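Local coordinates for DegV family protein (Eubacterium eligens, PDB 3FDJ) that is of unknown function but probably binds a long-chain fatty acid between its two domains, at residues S10-K15 against C37-Q41; M47-E52 against S263-R268; C62-W68 against S93-A97. Where two conformers were deposited one is given. Residue numbers count along the deposited sequence, not the author numbering.

In the fold
All three contacts involve the N-terminal part of the fold. Interactions 1 and 2 share helix 260-266 from the C-terminal part. Asp38 accepts hydrogen bonds from the backbone N of Gly260 and Leu261 at its start, and interaction 2 packs its far end. They lie where the two parts meet, the region in which DegV relatives bind a fatty acid. Interactions 1 and 3 both meet strand 21-30. The centre of interaction 1 is about 15 Å from those of interactions 2 and 3, which are about 25 Å apart. A hexaethylene glycol, probably from the crystallisation liquor, lies about 4 Å from the Cys62 side chain. The sodium is about 10 Å from that of Arg268.

Interaction 1: S10-K15 against C37-Q41; sequences SACDIK and CDDGQ
Segment 10-15 starts with a short 3-10 turn, residues 10-12, closed by Asp13 N to Ser10 O at 3.1 Å. Asp13 then has a phi of 72°. Segment 37-41 is a loop with an inverse gamma turn centred on Asp38 (phi/psi -80/70°). An Asx turn follows: Gln41 N donates to Asp39 OD1 at 2.8 Å. Ser10 CA is 6.5 Å from Asp38 CA. Lys15 CA is 7.8 Å from Gly40 CA.

One direct hydrogen bond joins the segments: Ser10 OG (p rotamer) donates to Asp38 OD2 (t) at 2.7 Å. Asp38 also accepts from Gly260 N and Leu261 N. The contact thus ties two loops of the N-terminal alpha/beta part to the start of helix 260-266, a join between the two halves of this DegV fold.

Lys15 CA-to-CB points toward segment 37-41; its rotamer is m,p,t,t (chi1 -90°, chi2 87°). The salt bridge Lys15 NZ to Asp38 OD1 is long, 3.9 Å. Two waters bridge it, both accepting from Lys15 NZ. Water 2 is 2.7 Å from Lys15 NZ, 2.8 Å from Asp38 OD1 and 2.7 Å from Asp39 O. Water 1 is 3.1 Å from Lys15 NZ, 2.7 Å from Ser10 O and, weakly, 3.1 Å from Asp38 OD1.

Lys15 CE lies 3.8 Å from Asp39 C.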
loop_
_atom_site.group_PDB
_atom_site.type_symbol
_atom_site.label_atom_id
_atom_site.label_comp_id
_atom_site.label_asym_id
_atom_site.label_seq_id
_atom_site.Cartn_x
_atom_site.Cartn_y
_atom_site.Cartn_z
ATOM N N SER A 10 -7.048 -2.930 3.709
ATOM C CA SER A 10 -7.493 -2.189 2.528
ATOM C C SER A 10 -6.461 -1.180 1.995
ATOM O O SER A 10 -6.649 -0.636 0.913
ATOM C CB SER A 10 -8.823 -1.483 2.836
ATOM O OG SER A 10 -8.645 -0.421 3.767
ATOM N N ALA A 11 -5.367 -0.960 2.725
ATOM C CA ALA A 11 -4.240 -0.180 2.185
ATOM C C ALA A 11 -3.601 -0.854 0.965
ATOM O O ALA A 11 -2.806 -0.212 0.280
ATOM C CB ALA A 11 -3.198 0.091 3.237
ATOM N N CYS A 12 -3.938 -2.117 0.694
ATOM C CA CYS A 12 -3.446 -2.798 -0.509
ATOM C C CYS A 12 -4.142 -2.336 -1.796
ATOM O O CYS A 12 -3.708 -2.683 -2.892
ATOM C CB CYS A 12 -3.566 -4.310 -0.359
ATOM S SG CYS A 12 -5.225 -4.919 -0.473
ATOM N N ASP A 13 -5.222 -1.564 -1.649
ATOM C CA ASP A 13 -5.976 -0.937 -2.765
ATOM C C ASP A 13 -6.825 -1.908 -3.611
ATOM O O ASP A 13 -7.542 -1.453 -4.511
ATOM C CB ASP A 13 -5.067 -0.130 -3.730
ATOM C CG ASP A 13 -4.187 0.919 -3.022
ATOM O OD1 ASP A 13 -4.742 1.757 -2.273
ATOM O OD2 ASP A 13 -2.941 0.929 -3.271
ATOM N N ILE A 14 -6.767 -3.212 -3.339
ATOM C CA ILE A 14 -7.457 -4.203 -4.178
ATOM C C ILE A 14 -8.470 -4.978 -3.359
ATOM O O ILE A 14 -8.381 -5.029 -2.121
ATOM C CB ILE A 14 -6.485 -5.156 -4.914
ATOM C CG1 ILE A 14 -5.619 -5.962 -3.946
ATOM C CG2 ILE A 14 -5.588 -4.337 -5.835
ATOM C CD1 ILE A 14 -4.918 -7.167 -4.567
ATOM N N LYS A 15 -9.439 -5.533 -4.075
ATOM C CA LYS A 15 -10.534 -6.299 -3.478
ATOM C C LYS A 15 -10.571 -7.756 -3.938
ATOM O O LYS A 15 -11.274 -8.562 -3.329
ATOM C CB LYS A 15 -11.874 -5.634 -3.796
ATOM C CG LYS A 15 -12.343 -4.607 -2.772
ATOM C CD LYS A 15 -11.802 -3.220 -3.028
ATOM C CE LYS A 15 -12.395 -2.207 -2.032
ATOM N NZ LYS A 15 -11.554 -0.975 -1.940
ATOM N N CYS A 37 -15.836 4.032 5.377
ATOM C CA CYS A 37 -15.264 2.703 5.485
ATOM C C CYS A 37 -14.663 2.338 4.116
ATOM O O CYS A 37 -15.330 2.475 3.083
ATOM C CB CYS A 37 -16.356 1.721 5.890
ATOM S SG CYS A 37 -15.768 0.082 6.048
ATOM N N ASP A 38 -13.401 1.935 4.105
ATOM C CA ASP A 38 -12.666 1.667 2.866
ATOM C C ASP A 38 -13.033 0.280 2.333
ATOM O O ASP A 38 -12.226 -0.638 2.311
ATOM C CB ASP A 38 -11.146 1.794 3.129
ATOM C CG ASP A 38 -10.300 1.701 1.862
ATOM O OD1 ASP A 38 -10.867 1.755 0.741
ATOM O OD2 ASP A 38 -9.042 1.609 1.994
ATOM N N ASP A 39 -14.264 0.152 1.853
ATOM C CA ASP A 39 -14.775 -1.127 1.386
ATOM C C ASP A 39 -15.328 -0.956 -0.022
ATOM O O ASP A 39 -15.094 0.083 -0.675
ATOM C CB ASP A 39 -15.843 -1.651 2.373
ATOM C CG ASP A 39 -17.083 -0.747 2.470
ATOM O OD1 ASP A 39 -17.246 0.194 1.660
ATOM O OD2 ASP A 39 -17.906 -0.986 3.383
ATOM N N GLY A 40 -16.108 -1.934 -0.484
ATOM C CA GLY A 40 -16.751 -1.831 -1.806
ATOM C C GLY A 40 -17.766 -0.712 -2.005
ATOM O O GLY A 40 -18.119 -0.382 -3.130
ATOM N N GLN A 41 -18.262 -0.136 -0.919
ATOM C CA GLN A 41 -19.301 0.883 -1.007
ATOM C C GLN A 41 -18.740 2.301 -1.117
ATOM O O GLN A 41 -19.484 3.229 -1.401
ATOM C CB GLN A 41 -20.210 0.819 0.224
ATOM C CG GLN A 41 -20.768 -0.550 0.516
ATOM C CD GLN A 41 -21.590 -1.048 -0.638
ATOM O OE1 GLN A 41 -21.242 -2.051 -1.269
ATOM N NE2 GLN A 41 -22.668 -0.328 -0.951
HETATM O O HOH W 1 -8.854 -0.233 -0.630
HETATM O O HOH W 2 -12.794 1.323 -1.199
#

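Interaction 2: M47-E52 against S263-R268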
loop_
_atom_site.group_PDB
_atom_site.type_symbol
_atom_site.label_atom_id
_atom_site.label_comp_id
_atom_site.label_asym_id
_atom_site.label_seq_id
_atom_site.Cartn_x
_atom_site.Cartn_y
_atom_site.Cartn_z
HETATM N N MSE A 47 -15.544 11.521 -1.034
HETATM C CA MSE A 47 -14.795 11.682 0.204
HETATM C C MSE A 47 -13.719 12.757 0.048
HETATM O O MSE A 47 -13.552 13.602 0.921
HETATM C CB MSE A 47 -14.134 10.363 0.615
HETATM C CG MSE A 47 -13.408 10.453 1.944
HETATM SE SE MSE A 47 -12.388 8.843 2.318
HETATM C CE MSE A 47 -10.964 9.030 0.981
ATOM N N LEU A 48 -12.973 12.702 -1.051
ATOM C CA LEU A 48 -11.922 13.687 -1.294
ATOM C C LEU A 48 -12.504 15.102 -1.402
ATOM O O LEU A 48 -11.897 16.060 -0.914
ATOM C CB LEU A 48 -11.132 13.334 -2.553
ATOM C CG LEU A 48 -10.282 12.055 -2.482
ATOM C CD1 LEU A 48 -9.694 11.735 -3.848
ATOM C CD2 LEU A 48 -9.197 12.191 -1.440
ATOM N N ASP A 49 -13.663 15.232 -2.050
ATOM C CA ASP A 49 -14.333 16.527 -2.148
ATOM C C ASP A 49 -14.724 17.029 -0.759
ATOM O O ASP A 49 -14.573 18.208 -0.461
ATOM C CB ASP A 49 -15.586 16.457 -3.052
ATOM C CG ASP A 49 -15.257 16.462 -4.560
ATOM O OD1 ASP A 49 -14.068 16.526 -4.954
ATOM O OD2 ASP A 49 -16.214 16.403 -5.372
ATOM N N ILE A 50 -15.221 16.136 0.091
ATOM C CA ILE A 50 -15.608 16.518 1.446
ATOM C C ILE A 50 -14.389 16.981 2.237
ATOM O O ILE A 50 -14.422 18.039 2.887
ATOM C CB ILE A 50 -16.337 15.373 2.187
ATOM C CG1 ILE A 50 -17.759 15.218 1.643
ATOM C CG2 ILE A 50 -16.403 15.636 3.675
ATOM C CD1 ILE A 50 -18.453 13.961 2.135
ATOM N N LEU A 51 -13.306 16.211 2.152
ATOM C CA LEU A 51 -12.099 16.534 2.898
ATOM C C LEU A 51 -11.442 17.831 2.443
ATOM O O LEU A 51 -10.970 18.590 3.274
ATOM C CB LEU A 51 -11.091 15.388 2.838
ATOM C CG LEU A 51 -11.576 14.149 3.575
ATOM C CD1 LEU A 51 -10.718 12.962 3.233
ATOM C CD2 LEU A 51 -11.624 14.376 5.071
ATOM N N GLU A 52 -11.410 18.088 1.140
ATOM C CA GLU A 52 -10.760 19.304 0.632
ATOM C C GLU A 52 -11.407 20.598 1.118
ATOM O O GLU A 52 -10.749 21.637 1.150
ATOM C CB GLU A 52 -10.661 19.287 -0.898
ATOM C CG GLU A 52 -9.276 18.859 -1.383
ATOM C CD GLU A 52 -9.244 18.469 -2.847
ATOM O OE1 GLU A 52 -10.257 18.655 -3.547
ATOM O OE2 GLU A 52 -8.200 17.965 -3.299
ATOM N N SER A 263 -5.853 6.834 -0.734
ATOM C CA SER A 263 -6.338 8.116 -1.290
ATOM C C SER A 263 -6.323 9.203 -0.222
ATOM O O SER A 263 -5.941 10.330 -0.502
ATOM C CB SER A 263 -7.727 7.974 -1.920
ATOM O OG SER A 263 -7.693 7.127 -3.074
ATOM N N TYR A 264 -6.673 8.842 1.011
ATOM C CA TYR A 264 -6.649 9.800 2.117
ATOM C C TYR A 264 -5.226 10.325 2.385
ATOM O O TYR A 264 -5.029 11.529 2.494
ATOM C CB TYR A 264 -7.271 9.188 3.389
ATOM C CG TYR A 264 -7.162 10.068 4.599
ATOM C CD1 TYR A 264 -8.039 11.135 4.767
ATOM C CD2 TYR A 264 -6.171 9.875 5.555
ATOM C CE1 TYR A 264 -7.925 11.991 5.844
ATOM C CE2 TYR A 264 -6.068 10.735 6.677
ATOM C CZ TYR A 264 -6.951 11.785 6.805
ATOM O OH TYR A 264 -6.886 12.658 7.861
ATOM N N TYR A 265 -4.256 9.422 2.483
ATOM C CA TYR A 265 -2.900 9.791 2.880
ATOM C C TYR A 265 -2.011 10.260 1.732
ATOM O O TYR A 265 -1.144 11.119 1.940
ATOM C CB TYR A 265 -2.239 8.644 3.653
ATOM C CG TYR A 265 -2.654 8.587 5.106
ATOM C CD1 TYR A 265 -2.384 9.663 5.967
ATOM C CD2 TYR A 265 -3.340 7.479 5.632
ATOM C CE1 TYR A 265 -2.770 9.627 7.307
ATOM C CE2 TYR A 265 -3.712 7.440 6.972
ATOM C CZ TYR A 265 -3.417 8.505 7.797
ATOM O OH TYR A 265 -3.812 8.496 9.115
ATOM N N ALA A 266 -2.205 9.717 0.534
ATOM C CA ALA A 266 -1.449 10.193 -0.645
ATOM C C ALA A 266 -2.019 11.479 -1.238
ATOM O O ALA A 266 -1.291 12.264 -1.854
ATOM C CB ALA A 266 -1.341 9.105 -1.712
ATOM N N GLU A 267 -3.319 11.671 -1.050
ATOM C CA GLU A 267 -4.084 12.854 -1.481
ATOM C C GLU A 267 -4.241 12.983 -2.989
ATOM O O GLU A 267 -3.592 12.296 -3.765
ATOM C CB GLU A 267 -3.571 14.139 -0.830
ATOM C CG GLU A 267 -3.724 14.068 0.678
ATOM C CD GLU A 267 -3.609 15.405 1.383
ATOM O OE1 GLU A 267 -4.259 16.383 0.932
ATOM O OE2 GLU A 267 -2.904 15.449 2.422
ATOM N N ARG A 268 -5.167 13.845 -3.387
ATOM C CA ARG A 268 -5.443 14.046 -4.790
ATOM C C ARG A 268 -4.154 14.385 -5.521
ATOM O O ARG A 268 -3.365 15.221 -5.068
ATOM C CB ARG A 268 -6.451 15.184 -4.974
ATOM C CG ARG A 268 -7.351 15.003 -6.132
ATOM C CD ARG A 268 -8.603 15.869 -5.947
ATOM N NE ARG A 268 -9.818 15.071 -6.079
ATOM C CZ ARG A 268 -11.004 15.386 -5.559
ATOM N NH1 ARG A 268 -11.163 16.485 -4.827
ATOM N NH2 ARG A 268 -12.041 14.587 -5.769
#
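Arg268 dominates this contact and has the most covered surface. Its chi1 (-147°) and chi3 (-127°) lie between wells, while chi2 is t; the side chain reaches across to helix 44-52. Helix 260-266 has just ended: Glu267 leaves helical geometry with a phi of 69°, and Arg268 then points at helix 44-52. The guanidinium lies with one face on Leu48, whose CB is 3.6 Å from Arg268 NH2. Two acids sit at its edge, near its plane. The CA-to-CB bond of Asp49 (m, chi2 0°) points away, yet its end reaches back: Asp49 OD1 accepts from Arg268 NH1 and from Arg268 NH2, both at 2.9 Å, in a salt bridge. Glu52 has chi1 at -99°, off a well, in the conformer given. Glu52 OE1 is 2.7 Å from Arg268 NH1, a second salt bridge whose hydrogen bond is weak. The three residues form a salt-bridge network.

Beside the charged group the contacts are mainly apolar. Leu51 (m,t) puts CD1 3.6 Å from CD1 of Tyr264, at the ring edge. The Tyr264 hydroxyl is hydrogen-bonded to the Ser58 hydroxyl. Leu48 is also m,t, and Leu48 CD2 meets the backbone O of Ser263 at 3.9 Å. Met47 is a selenomethionine; its t,t,p chain brings Met47 CE within 4.4 Å of Tyr264 CB.

The contact joins helix 44-52 to a helix more than 200 residues later, which leads into strand 271-276 of the other sheet. Asp49 and Glu52 tie Arg268, just past helix 260-266, to helix 44-52 by charge; Glu232, outside both segments, pairs with Arg268 NE.

Interaction 3: C62-W68 against S93-A97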
loop_
_atom_site.group_PDB
_atom_site.type_symbol
_atom_site.label_atom_id
_atom_site.label_comp_id
_atom_site.label_asym_id
_atom_site.label_seq_id
_atom_site.Cartn_x
_atom_site.Cartn_y
_atom_site.Cartn_z
ATOM N N CYS A 62 -7.457 1.510 12.390
ATOM C CA CYS A 62 -7.190 0.154 11.896
ATOM C C CYS A 62 -8.452 -0.715 12.059
ATOM O O CYS A 62 -9.419 -0.306 12.736
ATOM C CB CYS A 62 -5.999 -0.440 12.633
ATOM S SG CYS A 62 -6.360 -0.808 14.312
ATOM N N PRO A 63 -8.477 -1.914 11.444
ATOM C CA PRO A 63 -9.680 -2.745 11.577
ATOM C C PRO A 63 -9.846 -3.336 12.976
ATOM O O PRO A 63 -8.860 -3.573 13.668
ATOM C CB PRO A 63 -9.422 -3.892 10.592
ATOM C CG PRO A 63 -8.338 -3.391 9.675
ATOM C CD PRO A 63 -7.489 -2.529 10.548
ATOM N N GLY A 64 -11.089 -3.585 13.360
ATOM C CA GLY A 64 -11.375 -4.287 14.601
ATOM C C GLY A 64 -11.006 -5.757 14.536
ATOM O O GLY A 64 -10.946 -6.361 13.458
ATOM N N ILE A 65 -10.765 -6.344 15.706
ATOM C CA ILE A 65 -10.473 -7.775 15.761
ATOM C C ILE A 65 -11.585 -8.586 15.097
ATOM O O ILE A 65 -11.296 -9.577 14.405
ATOM C CB ILE A 65 -10.164 -8.245 17.218
ATOM C CG1 ILE A 65 -8.789 -7.662 17.638
ATOM C CG2 ILE A 65 -10.217 -9.806 17.301
ATOM C CD1 ILE A 65 -8.392 -7.700 19.156
ATOM N N ASP A 66 -12.837 -8.170 15.275
ATOM C CA ASP A 66 -13.980 -8.867 14.671
ATOM C C ASP A 66 -13.926 -8.890 13.134
ATOM O O ASP A 66 -14.256 -9.903 12.516
ATOM C CB ASP A 66 -15.315 -8.253 15.126
ATOM C CG ASP A 66 -15.694 -8.638 16.552
ATOM O OD1 ASP A 66 -15.264 -9.709 17.030
ATOM O OD2 ASP A 66 -16.432 -7.866 17.198
ATOM N N ALA A 67 -13.509 -7.783 12.526
ATOM C CA ALA A 67 -13.366 -7.707 11.062
ATOM C C ALA A 67 -12.288 -8.644 10.543
ATOM O O ALA A 67 -12.446 -9.295 9.497
ATOM C CB ALA A 67 -13.062 -6.263 10.627
ATOM N N TRP A 68 -11.166 -8.718 11.256
ATOM C CA TRP A 68 -10.128 -9.683 10.890
ATOM C C TRP A 68 -10.660 -11.100 10.984
ATOM O O TRP A 68 -10.463 -11.889 10.077
ATOM C CB TRP A 68 -8.907 -9.553 11.782
ATOM C CG TRP A 68 -8.054 -8.351 11.569
ATOM C CD1 TRP A 68 -7.863 -7.313 12.457
ATOM C CD2 TRP A 68 -7.229 -8.060 10.444
ATOM N NE1 TRP A 68 -6.977 -6.403 11.938
ATOM C CE2 TRP A 68 -6.570 -6.836 10.707
ATOM C CE3 TRP A 68 -6.977 -8.705 9.232
ATOM C CZ2 TRP A 68 -5.698 -6.244 9.791
ATOM C CZ3 TRP A 68 -6.109 -8.119 8.341
ATOM C CH2 TRP A 68 -5.467 -6.911 8.631
ATOM N N SER A 93 -3.236 -5.168 15.361
ATOM C CA SER A 93 -4.633 -5.621 15.363
ATOM C C SER A 93 -4.733 -7.006 14.711
ATOM O O SER A 93 -5.503 -7.872 15.168
ATOM C CB SER A 93 -5.588 -4.595 14.687
ATOM O OG SER A 93 -5.411 -4.482 13.282
ATOM N N ALA A 94 -3.956 -7.204 13.648
ATOM C CA ALA A 94 -3.932 -8.496 12.948
ATOM C C ALA A 94 -3.309 -9.595 13.835
ATOM O O ALA A 94 -3.775 -10.735 13.841
ATOM C CB ALA A 94 -3.181 -8.382 11.616
HETATM N N MSE A 95 -2.246 -9.250 14.559
HETATM C CA MSE A 95 -1.637 -10.199 15.515
HETATM C C MSE A 95 -2.599 -10.547 16.647
HETATM O O MSE A 95 -2.661 -11.706 17.077
HETATM C CB MSE A 95 -0.324 -9.658 16.071
HETATM C CG MSE A 95 0.788 -9.561 15.068
HETATM SE SE MSE A 95 1.408 -11.327 14.574
HETATM C CE MSE A 95 2.274 -11.904 16.217
ATOM N N ALA A 96 -3.355 -9.567 17.123
ATOM C CA ALA A 96 -4.351 -9.816 18.152
ATOM C C ALA A 96 -5.453 -10.760 17.646
ATOM O O ALA A 96 -5.887 -11.690 18.349
ATOM C CB ALA A 96 -4.940 -8.462 18.655
ATOM N N ALA A 97 -5.897 -10.534 16.417
ATOM C CA ALA A 97 -6.904 -11.398 15.806
ATOM C C ALA A 97 -6.356 -12.817 15.561
ATOM O O ALA A 97 -7.071 -13.799 15.764
ATOM C CB ALA A 97 -7.414 -10.758 14.489
#
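The apolar centre is the Trp68 side chain against Ala94 and Ala97. Trp68 CB touches Ala97 CB at 3.3 Å, a tight contact. The indole lies with one face on Ala94: Ala94 CB is 3.8 Å from Trp68 CZ2. Ala94 CA sits 3.9 Å from the centroid of the five-membered ring and only 14° off the ring normal, which makes a CH-pi contact. The small alanines let the backbones come close, and the CA atoms of Ile65 and Ala97 are 5.1 Å apart.

Ile65 extends this patch towards the solvent. Its CD1 is 3.6 Å from Ala96 CB, and its CG2 is 4.1 Å from Ala97 CB.

The two segments belong to the N-terminal alpha/beta unit. Helix 90-102 is the crossover between parallel strands 77-82 and 109-114, a beta-alpha-beta unit. Helix 65-72 packs beside it and leads into strand 77-82. Both lie on the sheet: Trp68 also touches Val25 and Val80, and Ala94 touches Thr82 and Val112.

Gly64 takes the N-cap position of helix 65-72, and the preceding loop runs along Ser93. Pro63 O is 3.6 Å from Ser93 CB, and Cys62 SG is 3.9 Å from the same atom. A hexaethylene glycol, probably from the crystallisation liquor, lies about 4 Å from the Cys62 side chain.

At the polar edge, Trp68 NE1 donates to Ser93 OG at 2.8 Å, with the hydroxyl near the indole plane. Ser93, in the p rotamer, is also hydrogen-bonded through OG to Thr90 O, one turn back in its own helix.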